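Local coordinates for nitrogenase molybdenum-iron protein beta chain (Clostridium pasteurianum, PDB 4WES) that forms, with the alpha chain, the molybdenum-iron component of nitrogenase, which reduces dinitrogen to ammonium, and carries an [8Fe-7S] cluster shared between the two chains, at residues Ser108-Asp113 and Pro140-Ser145; Asp113-Tyr118 and Val134-Thr139. All blocks are in the same frame, centred on the assembly; numbering follows the deposited sequence.

Contact 1: Ser108-Asp113 and Pro140-Ser145; sequences SETLGD and PSYVGS. With CLF (Fe(8)-S(7) cluster), chain H.
Tyr-142 sets its phenol oxygen against carbon: OH lies 3.4 Å from CB of Glu-109, and the same hydroxyl sits near the backbone where Glu-109 passes into Thr-110, with no bond made to either residue. The ring gets there because its CG sits between the backbone N and the carbonyl carbon (chi1 47°), which folds the side chain back beside Pro-140. CB of that proline lies 3.6 Å above one ring face, offset toward the rim. Pro-140 also meets Glu-109, whose CG comes 3.7 Å from Pro-140 CA and whose chain then bends at chi2, carrying the carboxylate past the proline; OE2 is held by Thr-104 OG1, its strongest polar partner. Thr-110 adds a looser touch, OG1 to Tyr-142 CE1 at 3.8 Å, while that oxygen hydrogen-bonds to Cys-106 O. One residue before the tyrosine, in the conformer modelled here, Ser-141 OG binds the iron atom FE6 of the cluster at 2.0 Å, and Cys-106 SG is also an iron ligand. The contact thus packs the end of helix 106-111, closed by a Schellman motif at Gly-112, against the type I turn from Pro-140 to Val-143, beside the [8Fe-7S] site at the interface with the alpha chain.

Contact 2: Asp113-Tyr118 and Val134-Thr139; sequences DDLPTY and VIHTNT
The first turn of helix 115-125 stands over the end of strand 133-136, with Leu-115 and His-136 the nearest pair at 7.3 Å between CA atoms. Across that gap the imidazole of His-136 does most of the touching. CB of Leu-115 lies over one face of the ring in a CH-pi contact, 3.8 Å from the centroid and 18° off the ring normal, displaced toward the CD2 side. Pro-116 reaches the other end of the imidazole, its CG 3.8 Å from His-136 CE1, with the two side chains crossing at about a right angle. A chi1 of 90° puts the histidine CG between its own backbone N and carbonyl carbon, and the ring swings out to the helix. Tyr-160, on helix 146-161, holds ND1, whereas NE2 makes a weak bond to OD1 of Asn-138. The amide of Asn-138 also joins the two segments through one water: this molecule donates to the carbonyl O of Asp-113 and accepts from Leu-115 N and, at 3.0 Å, from Asn-138 ND2. Nearby, Asp-114 is the N-cap of the helix. Its OD1 takes the N-H of Thr-117, which arrives from above the carboxylate plane at 3.3 Å, and Thr-117 OG1 donates to its OD2, at a separation of 2.5 Å that is unusually short. Leu-115 also packs on Val-102 and Thr-104 of strand 99-104, the neighbour of strand 133-136 in the parallel sheet. The bond with Tyr-160 at ND1, helped by the weak one at NE2, probably limits the rotation of the ring, which offers a face to aliphatic carbon; the segments touch through CH-pi and van der Waals contacts, and the water supplies a polar connection.

Both contacts are partly buried, and they share Asp-113, a residue in the short turn between helix 106-111 and helix 115-125. Contact 2 is nested in the chain loop that contact 1 closes, their centres about 12 Å apart. A probable hydrogen bond joins them, Glu-109 OE2 to Asn-138 ND2 at 2.8 Å. Their surroundings differ: contact 1 lies against the alpha chain and includes a cluster ligand, whereas contact 2 is touched by no other chain, lies about 13 Å from the cluster at the Leu-115 side chain and has an exposed proline at its margin. A helix carbon meets a phenol oxygen in contact 1 and an imidazole face in contact 2, which adds a water bridge where a serine conformer of contact 1 reaches iron.

Contact 1: Ser108-Asp113 and Pro140-Ser145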
loop_
_atom_site.group_PDB
_atom_site.type_symbol
_atom_site.label_atom_id
_atom_site.label_comp_id
_atom_site.label_asym_id
_atom_site.label_seq_id
_atom_site.Cartn_x
_atom_site.Cartn_y
_atom_site.Cartn_z
ATOM N N SER B 108 10.994 37.001 17.978
ATOM C CA SER B 108 10.332 37.733 19.046
ATOM C C SER B 108 10.781 37.248 20.426
ATOM O O SER B 108 10.812 38.052 21.369
ATOM C CB SER B 108 8.824 37.689 18.853
ATOM O OG SER B 108 8.362 36.377 18.559
ATOM N N GLU B 109 11.125 35.975 20.570
ATOM C CA GLU B 109 11.621 35.466 21.829
ATOM C C GLU B 109 13.038 36.010 22.124
ATOM O O GLU B 109 13.342 36.385 23.266
ATOM C CB GLU B 109 11.579 33.950 21.841
ATOM C CG GLU B 109 10.144 33.393 21.832
ATOM C CD GLU B 109 9.363 33.715 23.095
ATOM O OE1 GLU B 109 9.984 33.798 24.160
ATOM O OE2 GLU B 109 8.147 33.928 23.003
ATOM N N THR B 110 13.900 36.079 21.110
ATOM C CA THR B 110 15.247 36.640 21.309
ATOM C C THR B 110 15.120 38.115 21.750
ATOM O O THR B 110 15.868 38.584 22.612
ATOM C CB THR B 110 16.115 36.500 20.051
ATOM O OG1 THR B 110 16.333 35.117 19.788
ATOM C CG2 THR B 110 17.442 37.189 20.240
ATOM N N LEU B 111 14.165 38.816 21.150
ATOM C CA LEU B 111 13.907 40.225 21.483
ATOM C C LEU B 111 13.219 40.447 22.811
ATOM O O LEU B 111 13.197 41.590 23.295
ATOM C CB LEU B 111 13.065 40.878 20.381
ATOM C CG LEU B 111 13.785 41.096 19.050
ATOM C CD1 LEU B 111 12.796 41.471 17.953
ATOM C CD2 LEU B 111 14.857 42.156 19.148
ATOM N N GLY B 112 12.635 39.396 23.387
ATOM C CA GLY B 112 11.923 39.511 24.653
ATOM C C GLY B 112 10.621 40.246 24.536
ATOM O O GLY B 112 10.191 40.890 25.491
ATOM N N ASP B 113 9.938 40.169 23.404
ATOM C CA ASP B 113 8.636 40.833 23.278
ATOM C C ASP B 113 7.693 40.389 24.384
ATOM O O ASP B 113 7.658 39.227 24.777
ATOM C CB ASP B 113 7.977 40.528 21.929
ATOM C CG ASP B 113 8.343 41.505 20.832
ATOM O OD1 ASP B 113 9.389 42.172 20.911
ATOM O OD2 ASP B 113 7.573 41.598 19.858
ATOM N N PRO B 140 9.555 29.648 21.640
ATOM C CA PRO B 140 10.930 29.798 21.146
ATOM C C PRO B 140 11.416 28.581 20.399
ATOM O O PRO B 140 11.449 27.483 20.931
ATOM C CB PRO B 140 11.738 30.005 22.414
ATOM C CG PRO B 140 10.947 29.321 23.494
ATOM C CD PRO B 140 9.497 29.567 23.104
ATOM N N SER B 141 11.838 28.788 19.158
ATOM C CA SER B 141 12.187 27.659 18.302
ATOM C C SER B 141 13.512 26.995 18.659
ATOM O O SER B 141 13.795 25.873 18.199
ATOM C CB SER B 141 12.216 28.084 16.844
ATOM O OG SER B 141 12.882 29.291 16.644
ATOM N N TYR B 142 14.326 27.679 19.441
ATOM C CA TYR B 142 15.554 27.122 19.961
ATOM C C TYR B 142 15.333 26.239 21.190
ATOM O O TYR B 142 16.295 25.719 21.724
ATOM C CB TYR B 142 16.539 28.247 20.220
ATOM C CG TYR B 142 15.991 29.431 20.966
ATOM C CD1 TYR B 142 15.593 30.568 20.278
ATOM C CD2 TYR B 142 15.872 29.449 22.350
ATOM C CE1 TYR B 142 15.096 31.669 20.944
ATOM C CE2 TYR B 142 15.402 30.554 23.031
ATOM C CZ TYR B 142 15.029 31.687 22.319
ATOM O OH TYR B 142 14.547 32.803 22.971
ATOM N N VAL B 143 14.090 26.055 21.637
ATOM C CA VAL B 143 13.757 25.116 22.681
ATOM C C VAL B 143 12.898 24.005 22.095
ATOM O O VAL B 143 11.887 24.259 21.418
ATOM C CB VAL B 143 12.994 25.804 23.830
ATOM C CG1 VAL B 143 12.540 24.789 24.867
ATOM C CG2 VAL B 143 13.833 26.917 24.441
ATOM N N GLY B 144 13.264 22.767 22.339
ATOM C CA GLY B 144 12.356 21.670 21.999
ATOM C C GLY B 144 12.154 21.515 20.521
ATOM O O GLY B 144 13.107 21.631 19.740
ATOM N N SER B 145 10.924 21.207 20.138
ATOM C CA SER B 145 10.540 20.946 18.769
ATOM C C SER B 145 9.106 21.405 18.562
ATOM O O SER B 145 8.466 21.976 19.433
ATOM C CB SER B 145 10.638 19.465 18.440
ATOM O OG SER B 145 9.588 18.760 19.124
HETATM FE FE1 CLF H . 13.514 34.038 10.523
HETATM FE FE2 CLF H . 11.613 32.514 9.975
HETATM FE FE3 CLF H . 13.164 33.355 7.848
HETATM FE FE4 CLF H . 14.069 31.608 9.714
HETATM S S1 CLF H . 13.160 32.099 11.866
HETATM S S2A CLF H . 11.735 34.648 9.141
HETATM S S4A CLF H . 12.391 31.239 8.217
HETATM S S3A CLF H . 15.192 33.499 8.995
HETATM FE FE5 CLF H . 13.632 28.682 11.488
HETATM FE FE6 CLF H . 12.931 30.046 14.763
HETATM FE FE7 CLF H . 11.538 28.259 13.204
HETATM FE FE8 CLF H . 11.257 30.738 12.197
HETATM S S2B CLF H . 13.794 28.237 13.649
HETATM S S3B CLF H . 10.666 30.105 14.300
HETATM S S4B CLF H . 11.404 28.784 10.959
#

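Contact 2: Asp113-Tyr118 and Val134-Thr139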
loop_
_atom_site.group_PDB
_atom_site.type_symbol
_atom_site.label_atom_id
_atom_site.label_comp_id
_atom_site.label_asym_id
_atom_site.label_seq_id
_atom_site.Cartn_x
_atom_site.Cartn_y
_atom_site.Cartn_z
ATOM N N ASP B 113 9.938 40.169 23.404
ATOM C CA ASP B 113 8.636 40.833 23.278
ATOM C C ASP B 113 7.693 40.389 24.384
ATOM O O ASP B 113 7.658 39.227 24.777
ATOM C CB ASP B 113 7.977 40.528 21.929
ATOM C CG ASP B 113 8.343 41.505 20.832
ATOM O OD1 ASP B 113 9.389 42.172 20.911
ATOM O OD2 ASP B 113 7.573 41.598 19.858
ATOM N N ASP B 114 6.882 41.322 24.830
ATOM C CA ASP B 114 6.012 41.142 25.977
ATOM C C ASP B 114 4.540 41.054 25.518
ATOM O O ASP B 114 3.801 42.028 25.520
ATOM C CB ASP B 114 6.229 42.341 26.905
ATOM C CG ASP B 114 5.407 42.292 28.164
ATOM O OD1 ASP B 114 4.642 41.353 28.428
ATOM O OD2 ASP B 114 5.576 43.252 28.936
ATOM N N LEU B 115 4.120 39.846 25.140
ATOM C CA LEU B 115 2.772 39.629 24.601
ATOM C C LEU B 115 1.662 40.036 25.586
ATOM O O LEU B 115 0.672 40.644 25.210
ATOM C CB LEU B 115 2.596 38.174 24.162
ATOM C CG LEU B 115 3.123 37.837 22.754
ATOM C CD1 LEU B 115 2.249 38.499 21.700
ATOM C CD2 LEU B 115 4.589 38.198 22.536
ATOM N N PRO B 116 1.810 39.673 26.873
ATOM C CA PRO B 116 0.755 40.097 27.801
ATOM C C PRO B 116 0.530 41.605 27.811
ATOM O O PRO B 116 -0.609 42.049 27.811
ATOM C CB PRO B 116 1.280 39.626 29.140
ATOM C CG PRO B 116 2.117 38.439 28.815
ATOM C CD PRO B 116 2.794 38.782 27.515
ATOM N N THR B 117 1.595 42.387 27.753
ATOM C CA THR B 117 1.463 43.816 27.685
ATOM C C THR B 117 0.814 44.271 26.381
ATOM O O THR B 117 -0.111 45.123 26.401
ATOM C CB THR B 117 2.816 44.514 27.898
ATOM O OG1 THR B 117 3.264 44.261 29.235
ATOM C CG2 THR B 117 2.715 46.032 27.665
ATOM N N TYR B 118 1.244 43.738 25.235
ATOM C CA TYR B 118 0.622 44.154 23.999
ATOM C C TYR B 118 -0.886 43.848 24.001
ATOM O O TYR B 118 -1.703 44.642 23.512
ATOM C CB TYR B 118 1.295 43.491 22.790
ATOM C CG TYR B 118 2.789 43.725 22.635
ATOM C CD1 TYR B 118 3.425 44.820 23.211
ATOM C CD2 TYR B 118 3.552 42.853 21.873
ATOM C CE1 TYR B 118 4.796 45.017 23.055
ATOM C CE2 TYR B 118 4.907 43.042 21.712
ATOM C CZ TYR B 118 5.535 44.108 22.304
ATOM O OH TYR B 118 6.901 44.263 22.103
ATOM N N VAL B 134 -8.304 37.360 22.081
ATOM C CA VAL B 134 -6.888 37.180 21.675
ATOM C C VAL B 134 -6.172 36.456 22.796
ATOM O O VAL B 134 -6.183 36.903 23.941
ATOM C CB VAL B 134 -6.188 38.536 21.414
ATOM C CG1 VAL B 134 -4.730 38.294 21.008
ATOM C CG2 VAL B 134 -6.918 39.348 20.349
ATOM N N ILE B 135 -5.599 35.303 22.460
ATOM C CA ILE B 135 -4.829 34.527 23.396
ATOM C C ILE B 135 -3.409 34.345 22.862
ATOM O O ILE B 135 -3.142 34.627 21.696
ATOM C CB ILE B 135 -5.489 33.155 23.677
ATOM C CG1 ILE B 135 -5.403 32.179 22.515
ATOM C CG2 ILE B 135 -6.943 33.356 24.106
ATOM C CD1 ILE B 135 -5.759 30.773 22.898
ATOM N N HIS B 136 -2.500 33.879 23.706
ATOM C CA HIS B 136 -1.126 33.661 23.237
ATOM C C HIS B 136 -0.440 32.537 23.986
ATOM O O HIS B 136 -0.830 32.164 25.104
ATOM C CB HIS B 136 -0.250 34.924 23.362
ATOM C CG HIS B 136 0.463 35.051 24.668
ATOM N ND1 HIS B 136 -0.140 35.468 25.842
ATOM C CD2 HIS B 136 1.748 34.796 24.972
ATOM C CE1 HIS B 136 0.753 35.461 26.814
ATOM N NE2 HIS B 136 1.905 35.050 26.313
ATOM N N THR B 137 0.613 32.020 23.348
ATOM C CA THR B 137 1.652 31.261 24.004
ATOM C C THR B 137 3.012 31.769 23.522
ATOM O O THR B 137 3.074 32.605 22.639
ATOM C CB THR B 137 1.512 29.747 23.792
ATOM O OG1 THR B 137 2.455 29.066 24.611
ATOM C CG2 THR B 137 1.703 29.370 22.367
ATOM N N ASN B 138 4.071 31.292 24.170
ATOM C CA ASN B 138 5.453 31.611 23.794
ATOM C C ASN B 138 6.120 30.348 23.293
ATOM O O ASN B 138 6.128 29.319 23.992
ATOM C CB ASN B 138 6.228 32.173 25.001
ATOM C CG ASN B 138 5.656 33.484 25.478
ATOM O OD1 ASN B 138 4.742 33.519 26.336
ATOM N ND2 ASN B 138 6.140 34.578 24.911
ATOM N N THR B 139 6.656 30.414 22.088
ATOM C CA THR B 139 7.163 29.244 21.357
ATOM C C THR B 139 8.555 29.488 20.767
ATOM O O THR B 139 8.735 29.504 19.555
ATOM C CB THR B 139 6.148 28.830 20.277
ATOM O OG1 THR B 139 5.748 29.961 19.499
ATOM C CG2 THR B 139 4.916 28.219 20.903
HETATM O O HOH W 1 5.676 37.411 25.802
#